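Side-chain contacts in polysaccharide deacetylase (Ammonifex degensii, PDB 4WCJ), which probably removes N-acetyl groups from poly-beta-1,6-N-acetyl-D-glucosamine as a zinc-binding family 4 carbohydrate esterase of the IcaB type: residues L62-Q67 / Q255-A260; R56-Q61 / F109-K114. All blocks are in the same frame, centred on the assembly; numbering follows the deposited sequence.

Contact 1 of 2, residues L62-Q67 / Q255-A260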
ATOM      1  N   LEU A  62       7.795  12.437  -6.786  1.00 50.84           N
ATOM      2  CA  LEU A  62       8.790  11.394  -6.975  1.00 50.26           C
ATOM      3  C   LEU A  62      10.122  12.018  -7.357  1.00 53.12           C
ATOM      4  O   LEU A  62      11.162  11.665  -6.805  1.00 53.98           O
ATOM      5  CB  LEU A  62       8.339  10.401  -8.045  1.00 48.03           C
ATOM      6  CG  LEU A  62       7.008   9.710  -7.758  1.00 47.45           C
ATOM      7  CD1 LEU A  62       6.683   8.708  -8.866  1.00 43.54           C
ATOM      8  CD2 LEU A  62       7.044   9.026  -6.403  1.00 47.74           C
ATOM      9  N   ASP A  63      10.075  12.962  -8.289  1.00 54.76           N
ATOM     10  CA  ASP A  63      11.278  13.644  -8.737  1.00 57.75           C
ATOM     11  C   ASP A  63      11.958  14.377  -7.587  1.00 63.05           C
ATOM     12  O   ASP A  63      13.176  14.303  -7.444  1.00 65.72           O
ATOM     13  CB  ASP A  63      10.956  14.614  -9.875  1.00 59.25           C
ATOM     14  CG  ASP A  63      10.608  13.898 -11.167  1.00 60.26           C
ATOM     15  OD1 ASP A  63      10.924  12.697 -11.280  1.00 58.87           O
ATOM     16  OD2 ASP A  63      10.022  14.533 -12.069  1.00 61.80           O
ATOM     17  N   TYR A  64      11.179  15.074  -6.763  1.00 61.32           N
ATOM     18  CA  TYR A  64      11.765  15.809  -5.647  1.00 63.23           C
ATOM     19  C   TYR A  64      12.489  14.870  -4.691  1.00 62.61           C
ATOM     20  O   TYR A  64      13.618  15.134  -4.297  1.00 65.07           O
ATOM     21  CB  TYR A  64      10.707  16.606  -4.882  1.00 63.66           C
ATOM     22  CG  TYR A  64      11.293  17.342  -3.699  1.00 68.36           C
ATOM     23  CD1 TYR A  64      12.067  18.482  -3.885  1.00 72.34           C
ATOM     24  CD2 TYR A  64      11.095  16.886  -2.401  1.00 66.02           C
ATOM     25  CE1 TYR A  64      12.616  19.155  -2.813  1.00 74.93           C
ATOM     26  CE2 TYR A  64      11.643  17.556  -1.318  1.00 69.11           C
ATOM     27  CZ  TYR A  64      12.403  18.687  -1.532  1.00 72.91           C
ATOM     28  OH  TYR A  64      12.953  19.358  -0.465  1.00 82.16           O
ATOM     29  N   LEU A  65      11.834  13.772  -4.331  1.00 59.48           N
ATOM     30  CA  LEU A  65      12.413  12.805  -3.407  1.00 58.76           C
ATOM     31  C   LEU A  65      13.750  12.294  -3.926  1.00 69.16           C
ATOM     32  O   LEU A  65      14.742  12.275  -3.200  1.00 72.10           O
ATOM     33  CB  LEU A  65      11.449  11.637  -3.177  1.00 55.20           C
ATOM     34  CG  LEU A  65      10.296  11.881  -2.199  1.00 54.86           C
ATOM     35  CD1 LEU A  65       9.342  10.698  -2.191  1.00 50.98           C
ATOM     36  CD2 LEU A  65      10.830  12.148  -0.803  1.00 56.47           C
ATOM     37  N   ARG A  66      13.768  11.899  -5.194  1.00 58.54           N
ATOM     38  CA  ARG A  66      14.983  11.425  -5.838  1.00 61.07           C
ATOM     39  C   ARG A  66      16.043  12.523  -5.897  1.00 65.07           C
ATOM     40  O   ARG A  66      17.215  12.287  -5.598  1.00 66.97           O
ATOM     41  CB  ARG A  66      14.655  10.907  -7.243  1.00 57.88           C
ATOM     42  CG  ARG A  66      15.852  10.460  -8.058  1.00 61.57           C
ATOM     43  CD  ARG A  66      15.443   9.387  -9.063  1.00 59.66           C
ATOM     44  NE  ARG A  66      15.263   8.083  -8.428  1.00 54.37           N
ATOM     45  CZ  ARG A  66      14.717   7.031  -9.029  1.00 52.12           C
ATOM     46  NH1 ARG A  66      14.280   7.137 -10.274  1.00 51.91           N
ATOM     47  NH2 ARG A  66      14.596   5.881  -8.382  1.00 50.55           N
ATOM     48  N   GLN A  67      15.615  13.723  -6.276  1.00 68.18           N
ATOM     49  CA  GLN A  67      16.499  14.879  -6.381  1.00 73.64           C
ATOM     50  C   GLN A  67      17.266  15.152  -5.086  1.00 75.33           C
ATOM     51  O   GLN A  67      18.462  15.439  -5.126  1.00 76.57           O
ATOM     52  CB  GLN A  67      15.694  16.122  -6.783  1.00 78.01           C
ATOM     53  CG  GLN A  67      16.523  17.385  -6.976  1.00 85.78           C
ATOM     54  CD  GLN A  67      15.665  18.612  -7.241  1.00 89.81           C
ATOM     55  OE1 GLN A  67      14.439  18.559  -7.140  1.00 89.47           O
ATOM     56  NE2 GLN A  67      16.308  19.724  -7.583  1.00 94.11           N
ATOM     57  N   GLN A 255       5.548  17.554   5.123  1.00 52.13           N
ATOM     58  CA  GLN A 255       6.246  16.854   6.196  1.00 52.41           C
ATOM     59  C   GLN A 255       7.197  15.798   5.663  1.00 50.38           C
ATOM     60  O   GLN A 255       8.289  15.610   6.195  1.00 52.49           O
ATOM     61  CB  GLN A 255       5.241  16.203   7.144  1.00 53.58           C
ATOM     62  CG  GLN A 255       4.156  17.152   7.613  1.00 60.61           C
ATOM     63  CD  GLN A 255       4.719  18.369   8.315  1.00 70.31           C
ATOM     64  OE1 GLN A 255       5.813  18.325   8.884  1.00 75.78           O
ATOM     65  NE2 GLN A 255       3.974  19.469   8.278  1.00 72.71           N
ATOM     66  N   VAL A 256       6.764  15.098   4.621  1.00 47.52           N
ATOM     67  CA  VAL A 256       7.601  14.089   3.989  1.00 50.59           C
ATOM     68  C   VAL A 256       8.761  14.779   3.281  1.00 48.89           C
ATOM     69  O   VAL A 256       9.914  14.362   3.408  1.00 50.50           O
ATOM     70  CB  VAL A 256       6.802  13.227   2.993  1.00 47.72           C
ATOM     71  CG1 VAL A 256       7.737  12.329   2.175  1.00 43.25           C
ATOM     72  CG2 VAL A 256       5.763  12.393   3.733  1.00 46.28           C
ATOM     73  N   ALA A 257       8.447  15.860   2.569  1.00 52.35           N
ATOM     74  CA  ALA A 257       9.440  16.619   1.813  1.00 54.10           C
ATOM     75  C   ALA A 257      10.485  17.229   2.730  1.00 58.25           C
ATOM     76  O   ALA A 257      11.674  17.226   2.415  1.00 61.54           O
ATOM     77  CB  ALA A 257       8.766  17.705   0.984  1.00 51.02           C
ATOM     78  N   ALA A 258      10.038  17.759   3.863  1.00 56.07           N
ATOM     79  CA  ALA A 258      10.946  18.335   4.847  1.00 65.22           C
ATOM     80  C   ALA A 258      11.842  17.259   5.444  1.00 60.51           C
ATOM     81  O   ALA A 258      13.039  17.468   5.639  1.00 63.54           O
ATOM     82  CB  ALA A 258      10.165  19.041   5.941  1.00 60.86           C
ATOM     83  N   TRP A 259      11.245  16.108   5.737  1.00 59.02           N
ATOM     84  CA  TRP A 259      11.976  14.961   6.259  1.00 59.55           C
ATOM     85  C   TRP A 259      13.032  14.486   5.269  1.00 62.02           C
ATOM     86  O   TRP A 259      14.137  14.106   5.663  1.00 65.87           O
ATOM     87  CB  TRP A 259      11.009  13.825   6.585  1.00 55.25           C
ATOM     88  CG  TRP A 259      11.672  12.508   6.788  1.00 56.50           C
ATOM     89  CD1 TRP A 259      12.316  12.081   7.908  1.00 58.62           C
ATOM     90  CD2 TRP A 259      11.749  11.429   5.844  1.00 54.95           C
ATOM     91  NE1 TRP A 259      12.796  10.807   7.725  1.00 58.10           N
ATOM     92  CE2 TRP A 259      12.458  10.382   6.465  1.00 55.63           C
ATOM     93  CE3 TRP A 259      11.285  11.248   4.535  1.00 52.53           C
ATOM     94  CZ2 TRP A 259      12.716   9.169   5.823  1.00 55.97           C
ATOM     95  CZ3 TRP A 259      11.546  10.043   3.895  1.00 51.50           C
ATOM     96  CH2 TRP A 259      12.256   9.020   4.539  1.00 52.68           C
ATOM     97  N   ALA A 260      12.684  14.514   3.986  1.00 59.84           N
ATOM     98  CA  ALA A 260      13.600  14.099   2.930  1.00 62.01           C
ATOM     99  C   ALA A 260      14.762  15.078   2.773  1.00 69.28           C
ATOM    100  O   ALA A 260      15.922  14.671   2.686  1.00 72.75           O
ATOM    101  CB  ALA A 260      12.853  13.953   1.612  1.00 57.76           C
TER
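Tyr64 reaches across to Ala257, its ring meeting the small methyl obliquely, with CE2 3.7 Å from Ala257 CB. The ring swings across the gap because its CG lies anti to the backbone N (chi1 178°). Ala257 O sits in the ring plane at the edge, 3.7 Å from Tyr64 CE2, so the ring meets the helix through a carbonyl oxygen at its edge as well as through the methyl. Next along the helix and nearer the sheet, Leu65 closes the contact through a single branch: CD2 lies 3.6 Å from Ala260 CB and, more loosely, 4.3 Å from Val256 CG1. CD2 thus covers the two residues that lie one helical turn apart, which the Ala260 N to Val256 O bond joins. The side-chain contacts are all apolar, and two alanines on 255-260 let the larger Tyr64 and Leu65 approach. The segment axes run 10.1 Å apart and only 19° from parallel. Trp253 and Gln261 extend the surface offered to Tyr64, while Leu65 and Val256 both rest on Leu40 of strand 36-42; Leu65 also touches Phe72. Helices 55-67 and 253-261 follow the adjacent parallel strands 36-42 and 242-247, and this side-by-side packing over the sheet belongs to the outer helical layer of the beta/alpha barrel found in family 4 carbohydrate esterases.

Contact 2 of 2, residues R56-Q61 / F109-K114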
ATOM      1  N   ARG A  56       0.913  15.264 -12.823  1.00 55.72           N
ATOM      2  CA  ARG A  56       1.999  16.233 -12.725  1.00 59.75           C
ATOM      3  C   ARG A  56       2.563  16.307 -11.302  1.00 58.28           C
ATOM      4  O   ARG A  56       3.773  16.203 -11.102  1.00 59.25           O
ATOM      5  CB  ARG A  56       1.503  17.612 -13.177  1.00 63.90           C
ATOM      6  CG  ARG A  56       2.573  18.543 -13.730  1.00 70.07           C
ATOM      7  CD  ARG A  56       1.942  19.804 -14.322  1.00 75.88           C
ATOM      8  NE  ARG A  56       2.933  20.716 -14.892  1.00 81.39           N
ATOM      9  CZ  ARG A  56       2.635  21.836 -15.549  1.00 83.05           C
ATOM     10  NH1 ARG A  56       1.369  22.190 -15.733  1.00 82.44           N
ATOM     11  NH2 ARG A  56       3.605  22.601 -16.031  1.00 84.79           N
ATOM     12  N   GLU A  57       1.680  16.472 -10.316  1.00 55.22           N
ATOM     13  CA  GLU A  57       2.098  16.579  -8.918  1.00 55.44           C
ATOM     14  C   GLU A  57       2.760  15.294  -8.426  1.00 53.66           C
ATOM     15  O   GLU A  57       3.757  15.336  -7.708  1.00 54.93           O
ATOM     16  CB  GLU A  57       0.902  16.920  -8.019  1.00 58.51           C
ATOM     17  CG  GLU A  57       0.436  18.370  -8.092  1.00 67.29           C
ATOM     18  CD  GLU A  57      -0.967  18.560  -7.519  1.00 71.85           C
ATOM     19  OE1 GLU A  57      -1.713  17.559  -7.413  1.00 69.88           O
ATOM     20  OE2 GLU A  57      -1.324  19.709  -7.171  1.00 75.21           O
ATOM     21  N   PHE A  58       2.185  14.158  -8.799  1.00 47.61           N
ATOM     22  CA  PHE A  58       2.735  12.851  -8.450  1.00 48.44           C
ATOM     23  C   PHE A  58       4.171  12.713  -8.957  1.00 49.25           C
ATOM     24  O   PHE A  58       5.071  12.368  -8.190  1.00 48.52           O
ATOM     25  CB  PHE A  58       1.844  11.740  -9.019  1.00 45.89           C
ATOM     26  CG  PHE A  58       2.344  10.343  -8.756  1.00 45.46           C
ATOM     27  CD1 PHE A  58       2.502   9.876  -7.462  1.00 44.94           C
ATOM     28  CD2 PHE A  58       2.610   9.480  -9.810  1.00 44.93           C
ATOM     29  CE1 PHE A  58       2.943   8.581  -7.225  1.00 44.22           C
ATOM     30  CE2 PHE A  58       3.053   8.188  -9.581  1.00 45.40           C
ATOM     31  CZ  PHE A  58       3.220   7.737  -8.288  1.00 44.57           C
ATOM     32  N   ALA A  59       4.383  13.008 -10.237  1.00 49.05           N
ATOM     33  CA  ALA A  59       5.715  12.917 -10.833  1.00 50.32           C
ATOM     34  C   ALA A  59       6.690  13.898 -10.186  1.00 53.30           C
ATOM     35  O   ALA A  59       7.860  13.573  -9.973  1.00 53.17           O
ATOM     36  CB  ALA A  59       5.646  13.153 -12.338  1.00 50.29           C
ATOM     37  N   GLN A  60       6.207  15.095  -9.867  1.00 55.08           N
ATOM     38  CA  GLN A  60       7.037  16.090  -9.195  1.00 59.54           C
ATOM     39  C   GLN A  60       7.444  15.628  -7.796  1.00 56.47           C
ATOM     40  O   GLN A  60       8.577  15.857  -7.372  1.00 58.47           O
ATOM     41  CB  GLN A  60       6.313  17.435  -9.131  1.00 63.83           C
ATOM     42  CG  GLN A  60       6.281  18.170 -10.465  1.00 66.77           C
ATOM     43  CD  GLN A  60       5.607  19.525 -10.382  1.00 71.05           C
ATOM     44  OE1 GLN A  60       5.212  19.969  -9.308  1.00 70.36           O
ATOM     45  NE2 GLN A  60       5.471  20.188 -11.526  1.00 74.70           N
ATOM     46  N   GLN A  61       6.529  14.967  -7.086  1.00 54.06           N
ATOM     47  CA  GLN A  61       6.841  14.413  -5.770  1.00 53.56           C
ATOM     48  C   GLN A  61       7.929  13.352  -5.834  1.00 52.85           C
ATOM     49  O   GLN A  61       8.866  13.355  -5.035  1.00 54.31           O
ATOM     50  CB  GLN A  61       5.588  13.823  -5.123  1.00 51.05           C
ATOM     51  CG  GLN A  61       4.634  14.871  -4.592  1.00 52.19           C
ATOM     52  CD  GLN A  61       3.504  14.269  -3.789  1.00 50.24           C
ATOM     53  OE1 GLN A  61       3.365  13.046  -3.707  1.00 49.66           O
ATOM     54  NE2 GLN A  61       2.682  15.126  -3.189  1.00 51.13           N
ATOM     55  N   PHE A 109       1.323   4.358 -13.285  1.00 28.28           N
ATOM     56  CA  PHE A 109       2.277   3.384 -13.822  1.00 30.02           C
ATOM     57  C   PHE A 109       3.286   3.950 -14.844  1.00 35.00           C
ATOM     58  O   PHE A 109       4.473   3.620 -14.762  1.00 38.37           O
ATOM     59  CB  PHE A 109       1.515   2.204 -14.440  1.00 29.37           C
ATOM     60  CG  PHE A 109       2.408   1.116 -14.998  1.00 33.53           C
ATOM     61  CD1 PHE A 109       3.402   0.545 -14.218  1.00 34.60           C
ATOM     62  CD2 PHE A 109       2.221   0.641 -16.285  1.00 33.88           C
ATOM     63  CE1 PHE A 109       4.212  -0.453 -14.717  1.00 34.49           C
ATOM     64  CE2 PHE A 109       3.026  -0.370 -16.793  1.00 37.18           C
ATOM     65  CZ  PHE A 109       4.024  -0.918 -16.009  1.00 36.84           C
ATOM     66  N   PRO A 110       2.834   4.783 -15.812  1.00 36.57           N
ATOM     67  CA  PRO A 110       3.829   5.338 -16.743  1.00 41.99           C
ATOM     68  C   PRO A 110       4.874   6.217 -16.052  1.00 42.89           C
ATOM     69  O   PRO A 110       6.054   6.170 -16.420  1.00 40.01           O
ATOM     70  CB  PRO A 110       2.980   6.166 -17.712  1.00 42.28           C
ATOM     71  CG  PRO A 110       1.628   5.521 -17.664  1.00 40.87           C
ATOM     72  CD  PRO A 110       1.460   5.117 -16.232  1.00 36.62           C
ATOM     73  N   VAL A 111       4.436   6.995 -15.068  1.00 43.88           N
ATOM     74  CA  VAL A 111       5.333   7.832 -14.274  1.00 43.45           C
ATOM     75  C   VAL A 111       6.360   6.962 -13.556  1.00 38.93           C
ATOM     76  O   VAL A 111       7.558   7.238 -13.601  1.00 38.97           O
ATOM     77  CB  VAL A 111       4.552   8.683 -13.227  1.00 38.59           C
ATOM     78  CG1 VAL A 111       5.511   9.364 -12.272  1.00 39.57           C
ATOM     79  CG2 VAL A 111       3.659   9.709 -13.911  1.00 39.11           C
ATOM     80  N   LEU A 112       5.875   5.904 -12.903  1.00 36.75           N
ATOM     81  CA  LEU A 112       6.719   4.980 -12.153  1.00 36.31           C
ATOM     82  C   LEU A 112       7.670   4.206 -13.060  1.00 38.01           C
ATOM     83  O   LEU A 112       8.825   3.962 -12.707  1.00 40.07           O
ATOM     84  CB  LEU A 112       5.856   3.994 -11.368  1.00 35.60           C
ATOM     85  CG  LEU A 112       5.044   4.665 -10.262  1.00 36.50           C
ATOM     86  CD1 LEU A 112       3.861   3.792  -9.832  1.00 33.49           C
ATOM     87  CD2 LEU A 112       5.946   4.983  -9.073  1.00 40.76           C
ATOM     88  N   LYS A 113       7.159   3.791 -14.211  1.00 34.00           N
ATOM     89  CA  LYS A 113       7.943   2.977 -15.134  1.00 35.57           C
ATOM     90  C   LYS A 113       9.078   3.800 -15.731  1.00 40.92           C
ATOM     91  O   LYS A 113      10.213   3.334 -15.827  1.00 44.96           O
ATOM     92  CB  LYS A 113       7.045   2.405 -16.232  1.00 39.79           C
ATOM     93  CG  LYS A 113       7.751   1.443 -17.181  1.00 48.11           C
ATOM     94  CD  LYS A 113       6.751   0.609 -17.971  1.00 54.41           C
ATOM     95  CE  LYS A 113       5.953   1.456 -18.954  1.00 58.50           C
ATOM     96  NZ  LYS A 113       5.005   0.630 -19.760  1.00 59.44           N
ATOM     97  N   LYS A 114       8.769   5.035 -16.110  1.00 42.70           N
ATOM     98  CA  LYS A 114       9.748   5.917 -16.745  1.00 47.04           C
ATOM     99  C   LYS A 114      10.851   6.306 -15.761  1.00 51.25           C
ATOM    100  O   LYS A 114      11.909   6.784 -16.162  1.00 53.46           O
ATOM    101  CB  LYS A 114       9.053   7.161 -17.306  1.00 49.27           C
ATOM    102  CG  LYS A 114       9.869   7.952 -18.320  1.00 55.77           C
ATOM    103  CD  LYS A 114       9.024   8.983 -19.077  1.00 57.35           C
ATOM    104  CE  LYS A 114       8.535  10.117 -18.178  1.00 59.59           C
ATOM    105  NZ  LYS A 114       7.309   9.772 -17.378  1.00 60.19           N
TER
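The ring of Phe58 is approached obliquely by two aliphatic side chains of 109-114. Val111 meets one side bond of the ring, its CG1 3.8 Å from both Phe58 CD2 and Phe58 CE2. Leu112 meets the far end at about a right angle, with CD2 4.0 Å from Phe58 CZ and CG 4.1 Å from the same carbon. A chi1 of 178° turns the ring of Phe58 away from its own backbone N and out toward the second helix, and an edge-to-face pairing with Tyr42 braces it from the sheet. Val111 CG1 is shared: it also lies 3.8 Å from Ala59 CB, so this methyl touches both Phe58 and Ala59. These are neighbouring helices of the beta/alpha barrel, following the adjacent parallel strands 36-42 and 91-99; their segments cross at -25° with axes 10.1 Å apart. The second helix is kinked at Pro110, whose nitrogen has no bond to the preceding turn, just ahead of the residues that touch Phe58. Beneath the contact Leu112 packs on Phe119 of strand 119-123, while Phe58 touches Ile53.

In the fold
Helix 55-67 is common to both contacts: its earlier part packs on helix 102-114 in contact 2, its last turns on helix 253-261 in contact 1. The two contact centres lie about 14 Å apart, yet they join directly through Leu62, whose CD1 is 3.7 Å from Val111 CG1 and 3.8 Å from Leu112 CD2. Arg115 is a second tie, salt-bridged to Asp63 and hydrogen-bonded to Val111 O. The three helices thus form one run along the barrel exterior. Both contacts lie away from the zinc held by Asp99, His157 and His162, although helix 102-114 directly follows strand 91-99, which ends in Asp99.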